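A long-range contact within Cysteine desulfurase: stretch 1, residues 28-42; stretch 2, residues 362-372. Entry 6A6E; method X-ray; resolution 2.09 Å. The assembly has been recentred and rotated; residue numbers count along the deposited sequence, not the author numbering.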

# COMPACT_ATOMS: atom_id res chain seq x y z
N ASN A 28 18.83 -13.49 20.07
CA ASN A 28 19.64 -14.72 19.99
C ASN A 28 18.79 -15.86 19.48
O ASN A 28 17.63 -15.99 19.90
CB ASN A 28 20.20 -15.10 21.37
CG ASN A 28 21.16 -14.06 21.92
OD1 ASN A 28 22.11 -13.64 21.25
ND2 ASN A 28 20.89 -13.60 23.14
N ILE A 29 19.39 -16.70 18.63
CA ILE A 29 18.76 -17.95 18.14
C ILE A 29 19.57 -19.10 18.73
O ILE A 29 20.76 -19.28 18.40
CB ILE A 29 18.83 -18.08 16.60
CG1 ILE A 29 18.52 -16.76 15.84
CG2 ILE A 29 17.97 -19.22 16.11
CD1 ILE A 29 17.28 -16.05 16.29
N ASN A 30 18.94 -19.90 19.59
CA ASN A 30 19.62 -20.96 20.29
C ASN A 30 20.91 -20.56 20.93
O ASN A 30 21.86 -21.27 20.85
CB ASN A 30 19.88 -22.12 19.33
CG ASN A 30 18.60 -22.74 18.91
OD1 ASN A 30 17.74 -22.94 19.78
ND2 ASN A 30 18.38 -22.92 17.59
N GLY A 31 20.94 -19.39 21.56
CA GLY A 31 22.14 -18.91 22.20
C GLY A 31 23.21 -18.29 21.33
O GLY A 31 24.25 -17.95 21.85
N LYS A 32 22.97 -18.12 20.02
CA LYS A 32 23.89 -17.36 19.16
C LYS A 32 23.22 -16.05 18.63
O LYS A 32 22.02 -16.03 18.30
CB LYS A 32 24.34 -18.20 17.99
CG LYS A 32 25.00 -19.48 18.44
CD LYS A 32 25.67 -20.15 17.30
CE LYS A 32 26.44 -21.38 17.77
NZ LYS A 32 27.44 -21.68 16.72
N ARG A 33 24.00 -14.98 18.56
CA ARG A 33 23.47 -13.73 18.11
C ARG A 33 23.00 -13.87 16.65
O ARG A 33 23.52 -14.67 15.85
CB ARG A 33 24.49 -12.58 18.23
CG ARG A 33 25.60 -12.65 17.21
CD ARG A 33 26.67 -11.57 17.38
NE ARG A 33 27.69 -11.70 16.34
CZ ARG A 33 27.63 -11.19 15.13
NH1 ARG A 33 26.59 -10.43 14.77
NH2 ARG A 33 28.61 -11.43 14.25
N LEU A 34 21.99 -13.06 16.36
CA LEU A 34 21.39 -12.99 15.03
C LEU A 34 22.42 -12.46 14.08
O LEU A 34 22.98 -11.39 14.26
CB LEU A 34 20.12 -12.10 15.03
CG LEU A 34 19.60 -11.76 13.62
CD1 LEU A 34 19.13 -13.04 12.90
CD2 LEU A 34 18.49 -10.72 13.70
N VAL A 35 22.69 -13.24 13.05
CA VAL A 35 23.51 -12.79 11.96
C VAL A 35 22.58 -12.65 10.73
O VAL A 35 22.32 -13.63 10.02
CB VAL A 35 24.69 -13.77 11.71
CG1 VAL A 35 25.41 -13.38 10.44
CG2 VAL A 35 25.68 -13.70 12.88
N TYR A 36 22.15 -11.43 10.43
CA TYR A 36 21.05 -11.23 9.44
C TYR A 36 21.63 -11.00 8.06
O TYR A 36 22.15 -9.92 7.77
CB TYR A 36 20.12 -10.09 9.84
CG TYR A 36 18.90 -9.97 8.96
CD1 TYR A 36 17.80 -10.77 9.16
CD2 TYR A 36 18.88 -9.13 7.87
CE1 TYR A 36 16.69 -10.72 8.33
CE2 TYR A 36 17.73 -9.00 7.08
CZ TYR A 36 16.66 -9.81 7.29
OH TYR A 36 15.54 -9.72 6.51
N LEU A 37 21.55 -12.05 7.24
CA LEU A 37 22.05 -12.01 5.86
C LEU A 37 20.95 -12.29 4.80
O LEU A 37 21.23 -12.89 3.72
CB LEU A 37 23.24 -12.97 5.66
CG LEU A 37 24.46 -12.69 6.56
CD1 LEU A 37 25.48 -13.78 6.37
CD2 LEU A 37 25.12 -11.36 6.23
N ASP A 38 19.72 -11.81 5.08
CA ASP A 38 18.60 -11.92 4.13
C ASP A 38 18.09 -10.52 3.74
O ASP A 38 16.90 -10.29 3.51
CB ASP A 38 17.47 -12.70 4.75
CG ASP A 38 16.46 -13.19 3.71
OD1 ASP A 38 16.84 -13.31 2.50
OD2 ASP A 38 15.32 -13.50 4.16
N ASN A 39 19.04 -9.61 3.62
CA ASN A 39 18.79 -8.19 3.32
C ASN A 39 18.15 -7.92 1.97
O ASN A 39 17.45 -6.93 1.81
CB ASN A 39 20.10 -7.40 3.46
CG ASN A 39 20.54 -7.38 4.88
OD1 ASN A 39 19.86 -6.76 5.70
ND2 ASN A 39 21.61 -8.13 5.23
N ALA A 40 18.41 -8.83 1.02
CA ALA A 40 17.87 -8.77 -0.30
C ALA A 40 16.37 -9.07 -0.36
O ALA A 40 15.70 -8.69 -1.29
CB ALA A 40 18.63 -9.74 -1.12
N ALA A 41 15.83 -9.73 0.66
CA ALA A 41 14.43 -9.96 0.81
C ALA A 41 13.75 -8.78 1.54
O ALA A 41 12.64 -8.39 1.16
CB ALA A 41 14.18 -11.26 1.59
N SER A 42 14.31 -8.34 2.66
CA SER A 42 13.90 -7.12 3.33
C SER A 42 14.93 -6.73 4.36
O SER A 42 15.83 -7.53 4.69
CB SER A 42 12.52 -7.24 3.98
OG SER A 42 11.94 -5.93 4.16
N LEU A 362 22.14 -23.28 9.02
CA LEU A 362 22.68 -21.90 9.28
C LEU A 362 21.88 -21.16 10.31
O LEU A 362 22.46 -20.60 11.30
CB LEU A 362 22.81 -21.07 8.00
CG LEU A 362 23.93 -21.52 7.10
CD1 LEU A 362 24.02 -20.65 5.87
CD2 LEU A 362 25.22 -21.41 7.86
N ASP A 363 20.56 -21.23 10.17
CA ASP A 363 19.66 -20.57 11.11
C ASP A 363 19.59 -21.24 12.53
O ASP A 363 19.73 -20.58 13.57
CB ASP A 363 18.23 -20.49 10.51
CG ASP A 363 17.18 -20.04 11.53
OD1 ASP A 363 17.20 -18.90 12.07
OD2 ASP A 363 16.29 -20.84 11.83
N GLU A 364 19.38 -22.55 12.59
CA GLU A 364 19.15 -23.17 13.88
C GLU A 364 20.48 -23.26 14.68
O GLU A 364 20.52 -22.91 15.86
CB GLU A 364 18.51 -24.53 13.71
CG GLU A 364 17.51 -24.82 14.82
CD GLU A 364 17.27 -26.29 14.96
OE1 GLU A 364 17.95 -26.89 15.81
OE2 GLU A 364 16.41 -26.84 14.20
N ASN A 365 21.56 -23.61 14.00
CA ASN A 365 22.84 -23.90 14.67
C ASN A 365 23.82 -22.76 14.64
O ASN A 365 24.78 -22.82 15.39
CB ASN A 365 23.47 -25.16 14.09
CG ASN A 365 22.52 -26.36 14.20
OD1 ASN A 365 21.79 -26.71 13.27
ND2 ASN A 365 22.44 -26.92 15.39
N PHE A 366 23.61 -21.73 13.81
CA PHE A 366 24.54 -20.57 13.78
C PHE A 366 23.88 -19.19 13.85
O PHE A 366 24.57 -18.21 13.84
CB PHE A 366 25.42 -20.63 12.56
CG PHE A 366 26.32 -21.80 12.54
CD1 PHE A 366 25.88 -23.03 12.04
CD2 PHE A 366 27.62 -21.67 13.00
CE1 PHE A 366 26.73 -24.13 12.04
CE2 PHE A 366 28.47 -22.75 13.01
CZ PHE A 366 28.04 -23.99 12.54
N GLY A 367 22.56 -19.15 13.97
CA GLY A 367 21.80 -17.88 14.06
C GLY A 367 21.84 -17.00 12.80
O GLY A 367 21.48 -15.81 12.84
N VAL A 368 22.26 -17.59 11.70
CA VAL A 368 22.50 -16.94 10.44
C VAL A 368 21.20 -17.09 9.60
O VAL A 368 20.79 -18.22 9.29
CB VAL A 368 23.67 -17.62 9.71
CG1 VAL A 368 23.86 -17.09 8.29
CG2 VAL A 368 24.97 -17.39 10.49
N ALA A 369 20.65 -15.93 9.20
CA ALA A 369 19.47 -15.83 8.33
C ALA A 369 19.88 -15.71 6.89
O ALA A 369 20.53 -14.77 6.55
CB ALA A 369 18.62 -14.61 8.75
N THR A 370 19.53 -16.70 6.08
CA THR A 370 19.73 -16.71 4.64
C THR A 370 18.47 -17.21 4.00
O THR A 370 17.51 -17.58 4.69
CB THR A 370 20.85 -17.69 4.20
OG1 THR A 370 20.49 -19.02 4.54
CG2 THR A 370 22.17 -17.32 4.88
N ARG A 371 18.43 -17.21 2.67
CA ARG A 371 17.26 -17.66 1.97
C ARG A 371 17.61 -18.69 0.91
O ARG A 371 18.57 -18.53 0.17
CB ARG A 371 16.59 -16.44 1.30
CG ARG A 371 15.24 -16.68 0.64
CD ARG A 371 14.55 -15.32 0.36
NE ARG A 371 14.05 -14.75 1.59
CZ ARG A 371 12.83 -14.84 2.05
NH1 ARG A 371 11.85 -15.35 1.32
NH2 ARG A 371 12.61 -14.33 3.22
N SER A 372 16.77 -19.68 0.79
CA SER A 372 16.93 -20.71 -0.19
C SER A 372 15.70 -20.70 -1.06
O SER A 372 14.63 -20.34 -0.57
CB SER A 372 17.08 -22.10 0.51
OG SER A 372 15.97 -22.33 1.39
O HOH W 1 21.95 -20.94 16.82
O HOH W 2 23.63 -22.68 18.54
O HOH W 3 25.66 -16.10 15.49

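330 residues apart in sequence, the two stretches join as neighbouring parallel strands. The ladder alternates: V35 N donates to G367 O (2.8 Å), A369 N to V35 O (3.0 Å), and L37 N to A369 O (3.0 Å), so V35 spends both its backbone polar groups on the partner stretch. V368 CA adds a CA-H...O contact to V35 O at 3.3 Å.

G367 leaves the preceding helix with positive phi, a conformation glycine adopts easily. A CB there would lie 2.7 Å from R33 O, a clash, so the missing side chain lets the strands close.

Apolar side chains line both sheet faces. V35 CB meets V368 CG2 at 3.8 Å on one; on the other, the small A369 CB rests 3.9 Å from Y36 CD1.

Beside the turn from I29 to K32, the carbonyls of E364 and N365 find donors in side chains: N30 ND2 bonds E364 O at 2.8 Å, and the long K32 chain brings NZ to N365 O in a weak bond of 3.2 Å. Water 3 links R33 O (2.6 Å) with F366 O (2.9 Å), two acceptors.

Charge secures the far end. D38 OD2 receives R371 NH2 at 3.0 Å in a salt bridge along the guanidinium edge, while the compact A41 CB covers one face, 3.5 Å from R371 NE.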